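Local coordinates for protein polymerase X (Deinococcus radiodurans, PDB 2W9M) that probably copies DNA by adding deoxynucleotides to a growing strand, as a family X polymerase that also carries a zinc-binding PHP domain, at residues G186-T194 / G529-G537; V446-L454 / V556-G564. All coordinates share one frame; numbering follows the deposited sequence.

Interaction 1 of 2, residues G186-T194 / G529-G537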
ATOM      1  N   GLY A 186      -2.493  13.180  15.492  1.00 30.84           N
ATOM      2  CA  GLY A 186      -3.651  12.365  15.189  1.00 33.45           C
ATOM      3  C   GLY A 186      -3.356  11.146  14.339  1.00 31.68           C
ATOM      4  O   GLY A 186      -2.429  10.387  14.616  1.00 28.63           O
ATOM      5  N   ASP A 187      -4.150  10.973  13.289  1.00 35.12           N
ATOM      6  CA  ASP A 187      -4.145   9.739  12.513  1.00 30.48           C
ATOM      7  C   ASP A 187      -2.844   9.478  11.751  1.00 30.43           C
ATOM      8  O   ASP A 187      -2.359   8.348  11.733  1.00 39.76           O
ATOM      9  CB  ASP A 187      -5.356   9.696  11.578  1.00 40.68           C
ATOM     10  CG  ASP A 187      -6.676   9.699  12.335  1.00 49.27           C
ATOM     11  OD1 ASP A 187      -6.647   9.744  13.586  1.00 50.40           O
ATOM     12  OD2 ASP A 187      -7.743   9.655  11.686  1.00 55.61           O
ATOM     13  N   VAL A 188      -2.272  10.510  11.137  1.00 22.62           N
ATOM     14  CA  VAL A 188      -1.022  10.335  10.396  1.00 31.87           C
ATOM     15  C   VAL A 188       0.151  10.002  11.322  1.00 31.97           C
ATOM     16  O   VAL A 188       1.031   9.219  10.961  1.00 36.64           O
ATOM     17  CB  VAL A 188      -0.678  11.557   9.511  1.00 23.25           C
ATOM     18  CG1 VAL A 188      -1.903  12.002   8.742  1.00 30.19           C
ATOM     19  CG2 VAL A 188      -0.140  12.698  10.349  1.00 32.14           C
ATOM     20  N   ARG A 189       0.149  10.582  12.520  1.00 34.97           N
ATOM     21  CA  ARG A 189       1.232  10.358  13.476  1.00 31.58           C
ATOM     22  C   ARG A 189       1.320   8.912  13.976  1.00 35.05           C
ATOM     23  O   ARG A 189       2.410   8.424  14.281  1.00 37.58           O
ATOM     24  CB  ARG A 189       1.102  11.294  14.676  1.00 36.76           C
ATOM     25  CG  ARG A 189       2.102  10.980  15.771  1.00 31.09           C
ATOM     26  CD  ARG A 189       1.825  11.751  17.035  1.00 26.01           C
ATOM     27  NE  ARG A 189       2.822  11.451  18.053  1.00 33.15           N
ATOM     28  CZ  ARG A 189       2.693  11.762  19.339  1.00 42.56           C
ATOM     29  NH1 ARG A 189       1.602  12.385  19.765  1.00 32.64           N
ATOM     30  NH2 ARG A 189       3.653  11.447  20.198  1.00 28.81           N
ATOM     31  N   ARG A 190       0.183   8.230  14.074  1.00 32.09           N
ATOM     32  CA  ARG A 190       0.193   6.861  14.578  1.00 46.46           C
ATOM     33  C   ARG A 190      -0.070   5.807  13.502  1.00 47.53           C
ATOM     34  O   ARG A 190      -0.179   4.617  13.801  1.00 43.70           O
ATOM     35  CB  ARG A 190      -0.752   6.704  15.771  1.00 57.01           C
ATOM     36  CG  ARG A 190      -2.192   7.059  15.494  1.00 49.25           C
ATOM     37  CD  ARG A 190      -2.974   7.149  16.797  1.00 43.91           C
ATOM     38  NE  ARG A 190      -4.300   6.564  16.658  1.00 40.59           N
ATOM     39  CZ  ARG A 190      -5.339   7.195  16.127  1.00 39.65           C
ATOM     40  NH1 ARG A 190      -5.206   8.439  15.694  1.00 40.85           N
ATOM     41  NH2 ARG A 190      -6.510   6.581  16.033  1.00 53.01           N
ATOM     42  N   GLY A 191      -0.163   6.253  12.252  1.00 47.71           N
ATOM     43  CA  GLY A 191      -0.133   5.350  11.114  1.00 35.96           C
ATOM     44  C   GLY A 191      -1.439   4.683  10.739  1.00 34.17           C
ATOM     45  O   GLY A 191      -1.443   3.607  10.142  1.00 39.06           O
ATOM     46  N   LEU A 192      -2.551   5.318  11.079  1.00 31.47           N
ATOM     47  CA  LEU A 192      -3.851   4.781  10.716  1.00 49.54           C
ATOM     48  C   LEU A 192      -3.870   4.510   9.211  1.00 45.03           C
ATOM     49  O   LEU A 192      -3.599   5.405   8.414  1.00 48.31           O
ATOM     50  CB  LEU A 192      -4.952   5.768  11.106  1.00 37.72           C
ATOM     51  CG  LEU A 192      -6.200   5.145  11.723  1.00 36.58           C
ATOM     52  CD1 LEU A 192      -5.831   4.475  13.028  1.00 39.06           C
ATOM     53  CD2 LEU A 192      -7.281   6.193  11.936  1.00 47.48           C
ATOM     54  N   GLU A 193      -4.177   3.274   8.825  1.00 47.54           N
ATOM     55  CA  GLU A 193      -4.204   2.896   7.409  1.00 50.37           C
ATOM     56  C   GLU A 193      -5.050   3.866   6.581  1.00 35.11           C
ATOM     57  O   GLU A 193      -4.772   4.112   5.408  1.00 44.61           O
ATOM     58  CB  GLU A 193      -4.700   1.456   7.231  1.00 31.84           C
ATOM     59  CG  GLU A 193      -6.005   1.138   7.952  1.00 52.89           C
ATOM     60  CD  GLU A 193      -5.800   0.751   9.411  1.00 62.45           C
ATOM     61  OE1 GLU A 193      -4.667   0.376   9.781  1.00 59.94           O
ATOM     62  OE2 GLU A 193      -6.779   0.815  10.185  1.00 61.79           O
ATOM     63  N   THR A 194      -6.081   4.412   7.210  1.00 36.82           N
ATOM     64  CA  THR A 194      -6.908   5.438   6.597  1.00 34.44           C
ATOM     65  C   THR A 194      -6.965   6.641   7.543  1.00 46.40           C
ATOM     66  O   THR A 194      -6.895   6.478   8.761  1.00 42.39           O
ATOM     67  CB  THR A 194      -8.311   4.903   6.296  1.00 44.49           C
ATOM     68  OG1 THR A 194      -8.317   4.299   4.995  1.00 54.81           O
ATOM     69  CG2 THR A 194      -9.316   6.019   6.320  1.00 44.23           C
ATOM     70  N   GLY A 529       4.587   0.324   5.534  1.00 19.34           N
ATOM     71  CA  GLY A 529       4.539  -1.029   6.055  1.00 20.15           C
ATOM     72  C   GLY A 529       5.162  -1.106   7.436  1.00 24.81           C
ATOM     73  O   GLY A 529       4.656  -1.792   8.321  1.00 27.84           O
ATOM     74  N   VAL A 530       6.266  -0.391   7.619  1.00 20.30           N
ATOM     75  CA  VAL A 530       6.953  -0.358   8.906  1.00 22.60           C
ATOM     76  C   VAL A 530       6.077   0.248  10.009  1.00 30.22           C
ATOM     77  O   VAL A 530       6.099  -0.224  11.145  1.00 31.68           O
ATOM     78  CB  VAL A 530       8.292   0.401   8.814  1.00 18.96           C
ATOM     79  CG1 VAL A 530       8.818   0.727  10.198  1.00 19.73           C
ATOM     80  CG2 VAL A 530       9.309  -0.414   8.028  1.00 22.36           C
ATOM     81  N   MET A 531       5.307   1.281   9.676  1.00 26.70           N
ATOM     82  CA  MET A 531       4.404   1.904  10.645  1.00 25.07           C
ATOM     83  C   MET A 531       3.356   0.908  11.133  1.00 25.16           C
ATOM     84  O   MET A 531       2.972   0.924  12.301  1.00 31.51           O
ATOM     85  CB  MET A 531       3.712   3.133  10.046  1.00 24.10           C
ATOM     86  CG  MET A 531       4.659   4.230   9.598  1.00 24.93           C
ATOM     87  SD  MET A 531       3.798   5.717   9.034  1.00 43.16           S
ATOM     88  CE  MET A 531       3.187   6.373  10.589  1.00 32.90           C
ATOM     89  N   GLN A 532       2.894   0.050  10.227  1.00 23.95           N
ATOM     90  CA  GLN A 532       1.947  -1.006  10.571  1.00 24.00           C
ATOM     91  C   GLN A 532       2.621  -2.089  11.418  1.00 30.17           C
ATOM     92  O   GLN A 532       2.056  -2.558  12.409  1.00 31.47           O
ATOM     93  CB  GLN A 532       1.346  -1.632   9.307  1.00 24.45           C
ATOM     94  CG  GLN A 532       0.826  -0.626   8.292  1.00 25.39           C
ATOM     95  CD  GLN A 532      -0.110   0.407   8.904  1.00 30.39           C
ATOM     96  OE1 GLN A 532      -1.177   0.076   9.422  1.00 29.14           O
ATOM     97  NE2 GLN A 532       0.288   1.669   8.833  1.00 19.39           N
ATOM     98  N   ALA A 533       3.827  -2.486  11.024  1.00 21.63           N
ATOM     99  CA  ALA A 533       4.570  -3.513  11.750  1.00 29.57           C
ATOM    100  C   ALA A 533       4.879  -3.090  13.189  1.00 29.64           C
ATOM    101  O   ALA A 533       4.845  -3.910  14.106  1.00 30.50           O
ATOM    102  CB  ALA A 533       5.854  -3.865  11.011  1.00 20.39           C
ATOM    103  N   ARG A 534       5.175  -1.811  13.385  1.00 21.82           N
ATOM    104  CA  ARG A 534       5.532  -1.316  14.710  1.00 32.79           C
ATOM    105  C   ARG A 534       4.344  -1.307  15.677  1.00 33.49           C
ATOM    106  O   ARG A 534       4.506  -1.538  16.872  1.00 25.27           O
ATOM    107  CB  ARG A 534       6.176   0.065  14.614  1.00 21.50           C
ATOM    108  CG  ARG A 534       7.506   0.048  13.882  1.00 24.53           C
ATOM    109  CD  ARG A 534       7.976   1.445  13.558  1.00 19.11           C
ATOM    110  NE  ARG A 534       8.250   2.216  14.765  1.00 28.83           N
ATOM    111  CZ  ARG A 534       9.422   2.222  15.394  1.00 37.66           C
ATOM    112  NH1 ARG A 534      10.426   1.491  14.929  1.00 30.09           N
ATOM    113  NH2 ARG A 534       9.592   2.958  16.487  1.00 25.03           N
ATOM    114  N   LYS A 535       3.151  -1.054  15.155  1.00 29.38           N
ATOM    115  CA  LYS A 535       1.950  -1.130  15.977  1.00 27.95           C
ATOM    116  C   LYS A 535       1.678  -2.573  16.392  1.00 34.37           C
ATOM    117  O   LYS A 535       1.078  -2.822  17.433  1.00 33.95           O
ATOM    118  CB  LYS A 535       0.754  -0.541  15.230  1.00 21.00           C
ATOM    119  CG  LYS A 535       0.906   0.945  14.949  1.00 37.94           C
ATOM    120  CD  LYS A 535       0.104   1.376  13.737  1.00 40.29           C
ATOM    121  CE  LYS A 535      -1.389   1.316  14.004  1.00 48.67           C
ATOM    122  NZ  LYS A 535      -2.163   1.510  12.744  1.00 61.27           N
ATOM    123  N   ALA A 536       2.125  -3.522  15.577  1.00 26.66           N
ATOM    124  CA  ALA A 536       1.952  -4.928  15.904  1.00 22.04           C
ATOM    125  C   ALA A 536       3.038  -5.384  16.877  1.00 26.09           C
ATOM    126  O   ALA A 536       2.963  -6.472  17.443  1.00 37.62           O
ATOM    127  CB  ALA A 536       1.958  -5.776  14.644  1.00 19.57           C
ATOM    128  N   GLY A 537       4.048  -4.544  17.071  1.00 29.18           N
ATOM    129  CA  GLY A 537       5.117  -4.846  18.008  1.00 34.20           C
ATOM    130  C   GLY A 537       6.217  -5.721  17.428  1.00 32.49           C
ATOM    131  O   GLY A 537       6.873  -6.470  18.151  1.00 29.35           O
TER
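Gly191 closes helix 186-190 with a Schellman motif, and this turn in the polymerase part of the chain meets three side chains of helix 526-535, which belongs to the zinc-binding PHP part. Gln532 NE2 gives Gly191 O a hydrogen bond of 2.9 Å, almost straight at 171°, that uses a lone pair in the carbonyl plane. Lys535 shares the same acceptor through a weak bond, Lys535 NZ to Gly191 O at 3.4 Å. On the way there its aliphatic chain passes beside the preceding carbonyl, with Lys535 CD 3.3 Å from Arg190 O. Met531 touches the same turn. With its chain bent at the last torsion (chi3 72°), the methyl Met531 CE rests directly on Gly191 CA at 3.5 Å, with no side chain between them, and lies close to Val188 O.

Further out, Trp499 meets Lys535 in a cation-pi contact, and Leu163 and Leu167 of helix 163-176 pack on Met531. Glu193, whose OE1 is 4.0 Å from Lys535 NZ, is too far for a salt bridge with it; its OE2 pairs instead with Arg500. Arg190 NE pairs with Glu305 in a salt bridge. Arg190 NH1 also forms a salt bridge to Asp187 OD1 at 2.9 Å, reaching that oxygen on the anti side and out of the carboxylate plane.

Interaction 2 of 2, residues V446-L454 / V556-G564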
ATOM      1  N   VAL A 446      -0.740 -22.100   0.618  1.00 24.65           N
ATOM      2  CA  VAL A 446       0.305 -21.842   1.609  1.00 24.60           C
ATOM      3  C   VAL A 446       0.881 -23.138   2.172  1.00 26.26           C
ATOM      4  O   VAL A 446       1.835 -23.113   2.945  1.00 26.27           O
ATOM      5  CB  VAL A 446      -0.193 -20.950   2.774  1.00 28.94           C
ATOM      6  CG1 VAL A 446      -0.594 -19.569   2.264  1.00 23.23           C
ATOM      7  CG2 VAL A 446      -1.350 -21.614   3.501  1.00 21.16           C
ATOM      8  N   SER A 447       0.301 -24.267   1.777  1.00 26.83           N
ATOM      9  CA  SER A 447       0.783 -25.574   2.216  1.00 27.64           C
ATOM     10  C   SER A 447       1.748 -26.197   1.207  1.00 27.12           C
ATOM     11  O   SER A 447       2.282 -27.283   1.435  1.00 31.39           O
ATOM     12  CB  SER A 447      -0.393 -26.527   2.458  1.00 14.62           C
ATOM     13  OG  SER A 447      -1.128 -26.170   3.619  1.00 29.35           O
ATOM     14  N   HIS A 448       1.960 -25.509   0.089  1.00 28.27           N
ATOM     15  CA  HIS A 448       2.837 -26.006  -0.969  1.00 30.22           C
ATOM     16  C   HIS A 448       4.264 -26.105  -0.433  1.00 21.54           C
ATOM     17  O   HIS A 448       4.679 -25.291   0.384  1.00 31.28           O
ATOM     18  CB  HIS A 448       2.769 -25.071  -2.180  1.00 25.95           C
ATOM     19  CG  HIS A 448       3.396 -25.624  -3.423  1.00 30.92           C
ATOM     20  ND1 HIS A 448       4.763 -25.682  -3.608  1.00 29.84           N
ATOM     21  CD2 HIS A 448       2.843 -26.110  -4.559  1.00 19.55           C
ATOM     22  CE1 HIS A 448       5.021 -26.197  -4.797  1.00 35.14           C
ATOM     23  NE2 HIS A 448       3.873 -26.465  -5.394  1.00 21.74           N
ATOM     24  N   PRO A 449       5.013 -27.120  -0.874  1.00 28.87           N
ATOM     25  CA  PRO A 449       6.390 -27.328  -0.404  1.00 32.04           C
ATOM     26  C   PRO A 449       7.353 -26.206  -0.804  1.00 29.82           C
ATOM     27  O   PRO A 449       8.338 -25.982  -0.103  1.00 34.94           O
ATOM     28  CB  PRO A 449       6.808 -28.634  -1.097  1.00 27.82           C
ATOM     29  CG  PRO A 449       5.539 -29.304  -1.468  1.00 31.90           C
ATOM     30  CD  PRO A 449       4.548 -28.216  -1.739  1.00 32.85           C
ATOM     31  N   LEU A 450       7.078 -25.516  -1.907  1.00 29.68           N
ATOM     32  CA  LEU A 450       8.018 -24.532  -2.441  1.00 32.95           C
ATOM     33  C   LEU A 450       7.666 -23.072  -2.117  1.00 34.86           C
ATOM     34  O   LEU A 450       8.487 -22.176  -2.298  1.00 40.38           O
ATOM     35  CB  LEU A 450       8.173 -24.718  -3.955  1.00 30.24           C
ATOM     36  CG  LEU A 450       8.817 -26.031  -4.411  1.00 30.08           C
ATOM     37  CD1 LEU A 450       9.077 -26.014  -5.913  1.00 30.20           C
ATOM     38  CD2 LEU A 450      10.107 -26.274  -3.655  1.00 25.24           C
ATOM     39  N   VAL A 451       6.451 -22.837  -1.636  1.00 33.98           N
ATOM     40  CA  VAL A 451       6.000 -21.486  -1.319  1.00 29.77           C
ATOM     41  C   VAL A 451       6.784 -20.899  -0.158  1.00 35.11           C
ATOM     42  O   VAL A 451       6.978 -21.564   0.852  1.00 43.75           O
ATOM     43  CB  VAL A 451       4.509 -21.479  -0.946  1.00 26.53           C
ATOM     44  CG1 VAL A 451       4.085 -20.101  -0.472  1.00 29.50           C
ATOM     45  CG2 VAL A 451       3.674 -21.917  -2.135  1.00 40.71           C
ATOM     46  N   THR A 452       7.222 -19.651  -0.290  1.00 23.39           N
ATOM     47  CA  THR A 452       7.937 -19.010   0.808  1.00 19.85           C
ATOM     48  C   THR A 452       7.162 -17.873   1.481  1.00 29.63           C
ATOM     49  O   THR A 452       7.213 -17.731   2.700  1.00 22.55           O
ATOM     50  CB  THR A 452       9.357 -18.560   0.401  1.00 24.25           C
ATOM     51  OG1 THR A 452       9.644 -17.285   0.983  1.00 31.26           O
ATOM     52  CG2 THR A 452       9.468 -18.449  -1.084  1.00 21.53           C
ATOM     53  N   VAL A 453       6.434 -17.082   0.694  1.00 29.11           N
ATOM     54  CA  VAL A 453       5.661 -15.969   1.238  1.00 12.02           C
ATOM     55  C   VAL A 453       4.231 -15.929   0.706  1.00 20.17           C
ATOM     56  O   VAL A 453       3.996 -16.152  -0.482  1.00 30.33           O
ATOM     57  CB  VAL A 453       6.325 -14.612   0.917  1.00 25.02           C
ATOM     58  CG1 VAL A 453       5.603 -13.475   1.639  1.00 22.30           C
ATOM     59  CG2 VAL A 453       7.786 -14.630   1.292  1.00 22.09           C
ATOM     60  N   LEU A 454       3.281 -15.636   1.592  1.00 22.57           N
ATOM     61  CA  LEU A 454       1.902 -15.357   1.198  1.00 24.52           C
ATOM     62  C   LEU A 454       1.701 -13.853   0.965  1.00 22.68           C
ATOM     63  O   LEU A 454       1.802 -13.060   1.901  1.00 30.41           O
ATOM     64  CB  LEU A 454       0.924 -15.847   2.274  1.00 14.46           C
ATOM     65  CG  LEU A 454      -0.515 -15.346   2.117  1.00 20.68           C
ATOM     66  CD1 LEU A 454      -1.147 -15.861   0.823  1.00 18.92           C
ATOM     67  CD2 LEU A 454      -1.362 -15.736   3.307  1.00 15.65           C
ATOM     68  N   VAL A 556      15.271 -19.784   3.327  1.00 27.47           N
ATOM     69  CA  VAL A 556      14.296 -20.496   2.503  1.00 30.74           C
ATOM     70  C   VAL A 556      14.745 -21.921   2.194  1.00 30.21           C
ATOM     71  O   VAL A 556      13.927 -22.777   1.865  1.00 43.62           O
ATOM     72  CB  VAL A 556      13.913 -19.715   1.202  1.00 34.22           C
ATOM     73  CG1 VAL A 556      14.696 -18.419   1.085  1.00 29.17           C
ATOM     74  CG2 VAL A 556      14.085 -20.583  -0.030  1.00 17.64           C
ATOM     75  N   ALA A 557      16.041 -22.181   2.326  1.00 38.84           N
ATOM     76  CA  ALA A 557      16.549 -23.537   2.156  1.00 29.96           C
ATOM     77  C   ALA A 557      16.203 -24.349   3.394  1.00 39.81           C
ATOM     78  O   ALA A 557      15.855 -25.527   3.305  1.00 34.86           O
ATOM     79  CB  ALA A 557      18.046 -23.522   1.928  1.00 26.94           C
ATOM     80  N   ARG A 558      16.303 -23.700   4.549  1.00 36.91           N
ATOM     81  CA  ARG A 558      15.957 -24.318   5.821  1.00 39.50           C
ATOM     82  C   ARG A 558      14.439 -24.477   5.898  1.00 41.78           C
ATOM     83  O   ARG A 558      13.931 -25.514   6.320  1.00 47.03           O
ATOM     84  CB  ARG A 558      16.466 -23.448   6.975  1.00 35.46           C
ATOM     85  CG  ARG A 558      16.946 -24.222   8.196  1.00 62.98           C
ATOM     86  CD  ARG A 558      15.901 -25.233   8.653  1.00 82.69           C
ATOM     87  NE  ARG A 558      16.078 -25.637  10.046  1.00 79.03           N
ATOM     88  CZ  ARG A 558      15.254 -26.455  10.696  1.00 85.46           C
ATOM     89  NH1 ARG A 558      14.195 -26.962  10.079  1.00 71.15           N
ATOM     90  NH2 ARG A 558      15.490 -26.768  11.963  1.00 86.36           N
ATOM     91  N   GLN A 559      13.726 -23.439   5.477  1.00 40.36           N
ATOM     92  CA  GLN A 559      12.267 -23.452   5.433  1.00 28.37           C
ATOM     93  C   GLN A 559      11.741 -24.626   4.605  1.00 32.69           C
ATOM     94  O   GLN A 559      10.774 -25.285   4.988  1.00 32.23           O
ATOM     95  CB  GLN A 559      11.749 -22.131   4.851  1.00 33.48           C
ATOM     96  CG  GLN A 559      10.244 -22.057   4.674  1.00 22.96           C
ATOM     97  CD  GLN A 559       9.818 -20.857   3.844  1.00 37.40           C
ATOM     98  OE1 GLN A 559      10.260 -20.687   2.708  1.00 22.23           O
ATOM     99  NE2 GLN A 559       8.952 -20.021   4.409  1.00 26.57           N
ATOM    100  N   ARG A 560      12.375 -24.883   3.463  1.00 37.24           N
ATOM    101  CA  ARG A 560      11.939 -25.960   2.580  1.00 35.74           C
ATOM    102  C   ARG A 560      12.390 -27.324   3.089  1.00 44.30           C
ATOM    103  O   ARG A 560      11.742 -28.337   2.824  1.00 48.04           O
ATOM    104  CB  ARG A 560      12.439 -25.731   1.152  1.00 26.37           C
ATOM    105  CG  ARG A 560      11.830 -24.512   0.484  1.00 33.97           C
ATOM    106  CD  ARG A 560      12.379 -24.285  -0.917  1.00 31.06           C
ATOM    107  NE  ARG A 560      11.724 -23.156  -1.571  1.00 33.99           N
ATOM    108  CZ  ARG A 560      11.825 -22.875  -2.865  1.00 33.93           C
ATOM    109  NH1 ARG A 560      12.560 -23.646  -3.658  1.00 49.13           N
ATOM    110  NH2 ARG A 560      11.185 -21.826  -3.369  1.00 30.15           N
ATOM    111  N   ALA A 561      13.501 -27.341   3.822  1.00 48.47           N
ATOM    112  CA  ALA A 561      14.032 -28.571   4.403  1.00 39.82           C
ATOM    113  C   ALA A 561      13.174 -29.034   5.572  1.00 49.18           C
ATOM    114  O   ALA A 561      13.083 -30.228   5.854  1.00 56.47           O
ATOM    115  CB  ALA A 561      15.472 -28.369   4.852  1.00 36.56           C
ATOM    116  N   ALA A 562      12.538 -28.082   6.245  1.00 43.23           N
ATOM    117  CA  ALA A 562      11.735 -28.386   7.425  1.00 44.53           C
ATOM    118  C   ALA A 562      10.412 -29.082   7.105  1.00 47.97           C
ATOM    119  O   ALA A 562       9.700 -29.506   8.013  1.00 64.56           O
ATOM    120  CB  ALA A 562      11.484 -27.124   8.236  1.00 37.88           C
ATOM    121  N   ARG A 563      10.077 -29.201   5.825  1.00 33.22           N
ATOM    122  CA  ARG A 563       8.835 -29.867   5.445  1.00 31.83           C
ATOM    123  C   ARG A 563       9.043 -31.123   4.596  1.00 45.51           C
ATOM    124  O   ARG A 563      10.175 -31.501   4.283  1.00 49.26           O
ATOM    125  CB  ARG A 563       7.855 -28.885   4.778  1.00 49.50           C
ATOM    126  CG  ARG A 563       8.484 -27.781   3.931  1.00 39.48           C
ATOM    127  CD  ARG A 563       7.637 -26.494   3.975  1.00 29.06           C
ATOM    128  NE  ARG A 563       7.852 -25.658   2.799  1.00 41.77           N
ATOM    129  CZ  ARG A 563       7.480 -24.385   2.679  1.00 34.68           C
ATOM    130  NH1 ARG A 563       6.871 -23.752   3.667  1.00 28.25           N
ATOM    131  NH2 ARG A 563       7.731 -23.738   1.554  1.00 36.44           N
ATOM    132  N   GLY A 564       7.942 -31.778   4.244  1.00 43.44           N
ATOM    133  CA  GLY A 564       8.000 -33.024   3.502  1.00 62.84           C
ATOM    134  C   GLY A 564       8.461 -34.186   4.363  1.00 60.24           C
ATOM    135  O   GLY A 564       7.648 -34.903   4.948  1.00 50.96           O
TER
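The loop that leads from helix 435-446 into strand 453-454, an inner strand of the seven-stranded parallel sheet of the PHP domain, is held here by helix 549-561 and the residues just after it. Arg563 makes the firm polar bonds to the loop. Arg563 NE and NH2 approach side-on and both bind Pro449 O, at 3.0 Å and 2.9 Å; the two donors come from the same face of that carbonyl, well above its plane, while the oxygen stays near the guanidinium plane. NH2 also points at Val451 O, in a contact modelled so short that its exact length is doubtful. His448 O lies over one face of the guanidinium near the rim, and Gln559 CG over the opposite face, likewise offset. The remaining nitrogen, NH1, bonds to Asn482 O, so the arginine ties the loop to the end of helix 472-482.

Arg560 runs out extended from CG to NE and passes Leu450 at a slant. Leu450 CD2 lies over one face of its guanidinium, offset toward the rim and 3.6 Å from Arg560 NH1, and Arg560 NH2 ends 2.9 Å from Leu450 O.

Gln559, the residue before Arg560 and one turn before Arg563, reaches Thr452. With CG anti to the backbone N (chi1 176°) and the chain extended beyond it, its side chain crosses that of Thr452 at about a right angle, Gln559 OE1 3.3 Å from Thr452 CB. Gln559 NE2 has its stronger partner in Gly483 O and makes a weak bond to Thr452 O. Within the loop, Leu450 N donates to His448 ND1 at 2.9 Å, nearly in the ring plane.

In the fold
From the N terminus, the chain first reaches 186-194, in the polymerase part, and then runs through the thumb into the PHP domain. It passes 446-454 on the way into an inner strand of the parallel sheet before arriving at 529-537, where interaction 1 closes a loop of more than 330 residues. Helix 549-561 follows as the next helix, and interaction 2 closes a loop of about 100 residues back to 446-454. The two loops therefore cross rather than nest. Interaction 1 joins the polymerase part to the PHP part, whereas interaction 2 ties the last modelled helix and the residues after it to the PHP sheet; their centres are about 30 Å apart, and they do not touch.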